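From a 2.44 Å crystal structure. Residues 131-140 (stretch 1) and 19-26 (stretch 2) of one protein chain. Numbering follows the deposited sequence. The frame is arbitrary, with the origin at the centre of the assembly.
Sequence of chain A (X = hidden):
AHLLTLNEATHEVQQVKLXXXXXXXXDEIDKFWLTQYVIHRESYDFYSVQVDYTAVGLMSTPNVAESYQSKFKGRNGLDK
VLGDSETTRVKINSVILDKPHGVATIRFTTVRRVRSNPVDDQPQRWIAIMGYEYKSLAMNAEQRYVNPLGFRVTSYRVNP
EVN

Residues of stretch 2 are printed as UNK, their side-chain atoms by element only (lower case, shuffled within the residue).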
# COMPACT_ATOMS: atom_id res chain seq x y z
N GLY A 131 16.44 -3.08 -24.13
CA GLY A 131 17.86 -3.14 -24.43
C GLY A 131 18.59 -2.37 -23.36
O GLY A 131 18.10 -1.33 -22.92
N TYR A 132 19.71 -2.89 -22.88
CA TYR A 132 20.44 -2.20 -21.82
C TYR A 132 21.96 -2.38 -21.93
O TYR A 132 22.46 -3.19 -22.70
CB TYR A 132 19.96 -2.68 -20.46
CG TYR A 132 20.33 -4.10 -20.13
CD1 TYR A 132 19.56 -5.15 -20.59
CD2 TYR A 132 21.46 -4.39 -19.37
CE1 TYR A 132 19.90 -6.45 -20.29
CE2 TYR A 132 21.80 -5.67 -19.07
CZ TYR A 132 21.02 -6.70 -19.54
OH TYR A 132 21.36 -8.01 -19.24
N GLU A 133 22.66 -1.48 -21.25
CA GLU A 133 24.12 -1.45 -21.22
C GLU A 133 24.57 -0.60 -20.04
O GLU A 133 23.78 0.16 -19.49
CB GLU A 133 24.68 -0.89 -22.53
CG GLU A 133 24.24 0.54 -22.82
CD GLU A 133 24.87 1.09 -24.09
OE1 GLU A 133 25.23 0.28 -24.97
OE2 GLU A 133 25.00 2.32 -24.20
N TYR A 134 25.84 -0.70 -19.66
CA TYR A 134 26.37 0.18 -18.63
C TYR A 134 27.41 1.10 -19.27
O TYR A 134 28.23 0.65 -20.06
CB TYR A 134 26.95 -0.61 -17.47
CG TYR A 134 25.95 -1.49 -16.74
CD1 TYR A 134 25.57 -2.72 -17.25
CD2 TYR A 134 25.45 -1.12 -15.50
CE1 TYR A 134 24.69 -3.53 -16.57
CE2 TYR A 134 24.57 -1.93 -14.81
CZ TYR A 134 24.20 -3.14 -15.35
OH TYR A 134 23.32 -3.96 -14.67
N LYS A 135 27.34 2.38 -18.95
CA LYS A 135 28.30 3.36 -19.46
C LYS A 135 28.89 4.22 -18.38
O LYS A 135 28.17 4.84 -17.59
CB LYS A 135 27.63 4.27 -20.49
CG LYS A 135 27.21 3.61 -21.78
CD LYS A 135 28.41 3.28 -22.65
CE LYS A 135 28.00 2.74 -24.01
NZ LYS A 135 29.18 2.31 -24.82
N SER A 136 30.21 4.25 -18.31
CA SER A 136 30.88 5.28 -17.53
C SER A 136 30.76 6.61 -18.27
O SER A 136 31.30 6.77 -19.37
CB SER A 136 32.35 4.93 -17.31
OG SER A 136 33.05 4.98 -18.53
N LEU A 137 30.05 7.56 -17.69
CA LEU A 137 29.99 8.88 -18.27
C LEU A 137 30.28 9.90 -17.19
O LEU A 137 30.31 9.56 -16.00
CB LEU A 137 28.62 9.16 -18.89
CG LEU A 137 28.17 8.24 -20.03
CD1 LEU A 137 26.67 8.32 -20.16
CD2 LEU A 137 28.85 8.59 -21.35
N ALA A 138 30.53 11.14 -17.60
CA ALA A 138 30.74 12.20 -16.64
C ALA A 138 29.50 12.27 -15.76
O ALA A 138 28.42 12.61 -16.24
CB ALA A 138 31.00 13.53 -17.34
N MET A 139 29.65 11.92 -14.49
CA MET A 139 28.52 11.93 -13.58
C MET A 139 28.77 12.79 -12.35
O MET A 139 29.90 12.95 -11.91
CB MET A 139 28.15 10.50 -13.17
CG MET A 139 27.50 9.70 -14.30
SD MET A 139 26.95 8.05 -13.82
CE MET A 139 28.54 7.19 -13.82
N ASN A 140 27.69 13.33 -11.79
CA ASN A 140 27.78 14.18 -10.61
C ASN A 140 27.30 13.39 -9.40
O ASN A 140 26.88 12.24 -9.54
CB ASN A 140 27.01 15.49 -10.79
CG ASN A 140 25.50 15.31 -10.82
OD1 ASN A 140 24.90 14.81 -9.87
ND2 ASN A 140 24.89 15.74 -11.91
N UNK A 19 30.71 3.88 -14.02
CA UNK A 19 32.13 3.72 -13.70
C UNK A 19 32.87 2.87 -14.74
O UNK A 19 34.11 2.88 -14.78
o UNK A 19 33.61 3.45 -11.78
c UNK A 19 32.23 1.57 -12.38
c UNK A 19 32.32 3.08 -12.31
N UNK A 20 32.14 2.16 -15.60
CA UNK A 20 32.77 1.34 -16.63
C UNK A 20 31.81 0.96 -17.76
O UNK A 20 30.64 0.65 -17.53
c UNK A 20 35.45 -3.89 -17.39
c UNK A 20 33.36 0.07 -15.99
c UNK A 20 35.02 -1.85 -16.06
c UNK A 20 34.32 -0.75 -16.88
n UNK A 20 35.85 -2.73 -16.87
n UNK A 20 34.21 -4.32 -17.17
n UNK A 20 36.28 -4.63 -18.11
N UNK A 21 32.32 0.95 -18.98
CA UNK A 21 31.54 0.51 -20.13
C UNK A 21 31.42 -1.00 -20.15
O UNK A 21 32.37 -1.71 -20.48
c UNK A 21 32.16 0.97 -21.44
c UNK A 21 32.14 2.47 -21.60
o UNK A 21 32.89 3.00 -22.45
o UNK A 21 31.37 3.11 -20.86
N UNK A 22 30.24 -1.46 -19.77
CA UNK A 22 29.83 -2.87 -19.77
C UNK A 22 28.43 -3.14 -20.25
O UNK A 22 27.50 -2.46 -19.87
c UNK A 22 29.86 -3.45 -18.36
n UNK A 22 31.48 -5.08 -15.65
o UNK A 22 30.73 -3.01 -15.90
c UNK A 22 31.13 -4.03 -16.39
c UNK A 22 30.97 -4.26 -17.85
N UNK A 23 28.28 -4.22 -21.00
CA UNK A 23 26.97 -4.69 -21.36
C UNK A 23 26.24 -5.29 -20.15
O UNK A 23 25.08 -4.96 -19.92
o UNK A 23 27.62 -5.10 -23.63
c UNK A 23 27.06 -5.72 -22.47
c UNK A 23 25.67 -6.24 -22.81
N UNK A 24 26.93 -6.11 -19.36
CA UNK A 24 26.28 -6.77 -18.23
C UNK A 24 27.09 -6.73 -16.95
O UNK A 24 28.29 -6.51 -16.97
c UNK A 24 25.95 -8.22 -18.57
o UNK A 24 25.54 -8.93 -17.42
N UNK A 25 26.41 -6.97 -15.84
CA UNK A 25 27.03 -7.06 -14.53
C UNK A 25 26.64 -8.35 -13.84
O UNK A 25 26.82 -8.50 -12.64
c UNK A 25 28.70 -4.83 -12.73
c UNK A 25 27.59 -4.75 -13.57
c UNK A 25 28.32 -2.56 -14.26
c UNK A 25 29.61 -3.79 -12.66
o UNK A 25 30.32 -1.62 -13.35
c UNK A 25 29.41 -2.66 -13.42
c UNK A 25 27.42 -3.60 -14.33
c UNK A 25 26.61 -5.88 -13.65
N UNK A 26 26.07 -9.28 -14.59
CA UNK A 26 25.60 -10.50 -13.96
C UNK A 26 24.10 -10.48 -13.74
O UNK A 26 23.46 -9.41 -13.74

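Position 19 has three side-chain atoms: one carbon that carries one oxygen and one carbon. The CA-to-CB bond points away from stretch 1, so the backbone makes the contact. Its C lies 3.3 Å from Ser136 CB, and its N lies 4.0 Å from Met139 CE. A beta-branched hydroxyl side chain of this kind is Thr19.

Position 20 has seven side-chain atoms: three carbons in a row, a nitrogen, then a carbon carrying two more nitrogens. That end group is a guanidinium; the chain is extended, and its CA-to-CB bond points away. Ser136 CB packs 3.3 Å from the backbone N of this position. The residue is Arg20.

Position 21 has two side-chain carbons, the second carrying two oxygens. One of its oxygens lies 3.0 Å from Ser136 N. A short carboxylate is Asp21, and that oxygen is OD1, which accepts the hydrogen bond and a weak one from Ser136 OG at 3.4 Å. The charged atoms Lys135 NZ and Asp21 OD2 are 4.5 Å apart, too far for a salt bridge. Asp21 CA also makes a CA-H...O contact with Tyr134 O at 3.3 Å.

Position 22 has three side-chain carbons, the third carrying two further atoms, one oxygen and one nitrogen. The CB lies 4.2 Å from Tyr134 CB. A terminal amide on a chain of this length gives Gln22.

Position 23 again has one carbon carrying one oxygen and one carbon. The CA-to-CB bond points away from stretch 1. Its backbone O meets the tyrosines, 3.5 Å from Tyr132 CE2 and 3.5 Å from Tyr134 CD1. It is Thr23.

Position 24 has one carbon followed by one oxygen. Its CA is 4.0 Å from Tyr134 CE1. It is Ser24, and its OG accepts a hydrogen bond from the N of position 26 at 2.9 Å.

Position 25 has one carbon, then a ring of six carbons bearing one oxygen. A ring carbon lies 3.3 Å from Tyr134 CE2. The ring is a phenol, so this is Tyr25, and that carbon is CD2.

Position 26 has no side-chain atoms. At its backbone angles a CB would be jammed against the carbonyl O of Tyr25. It is Gly26, the N-cap of a helix.

The contact centres on Tyr134. It forms a single antiparallel bridge with Gln22. Gln22 N donates to Tyr134 O at 2.9 Å, and Tyr134 N donates to Gln22 O at a very short 2.4 Å. The Tyr25 ring turns its edge to the face of the Tyr134 ring, with the planes at 75°. Asp21 then holds the backbone at Ser136, just beyond the bridge.

Stretch 2 (19-26) TRDQTSYG
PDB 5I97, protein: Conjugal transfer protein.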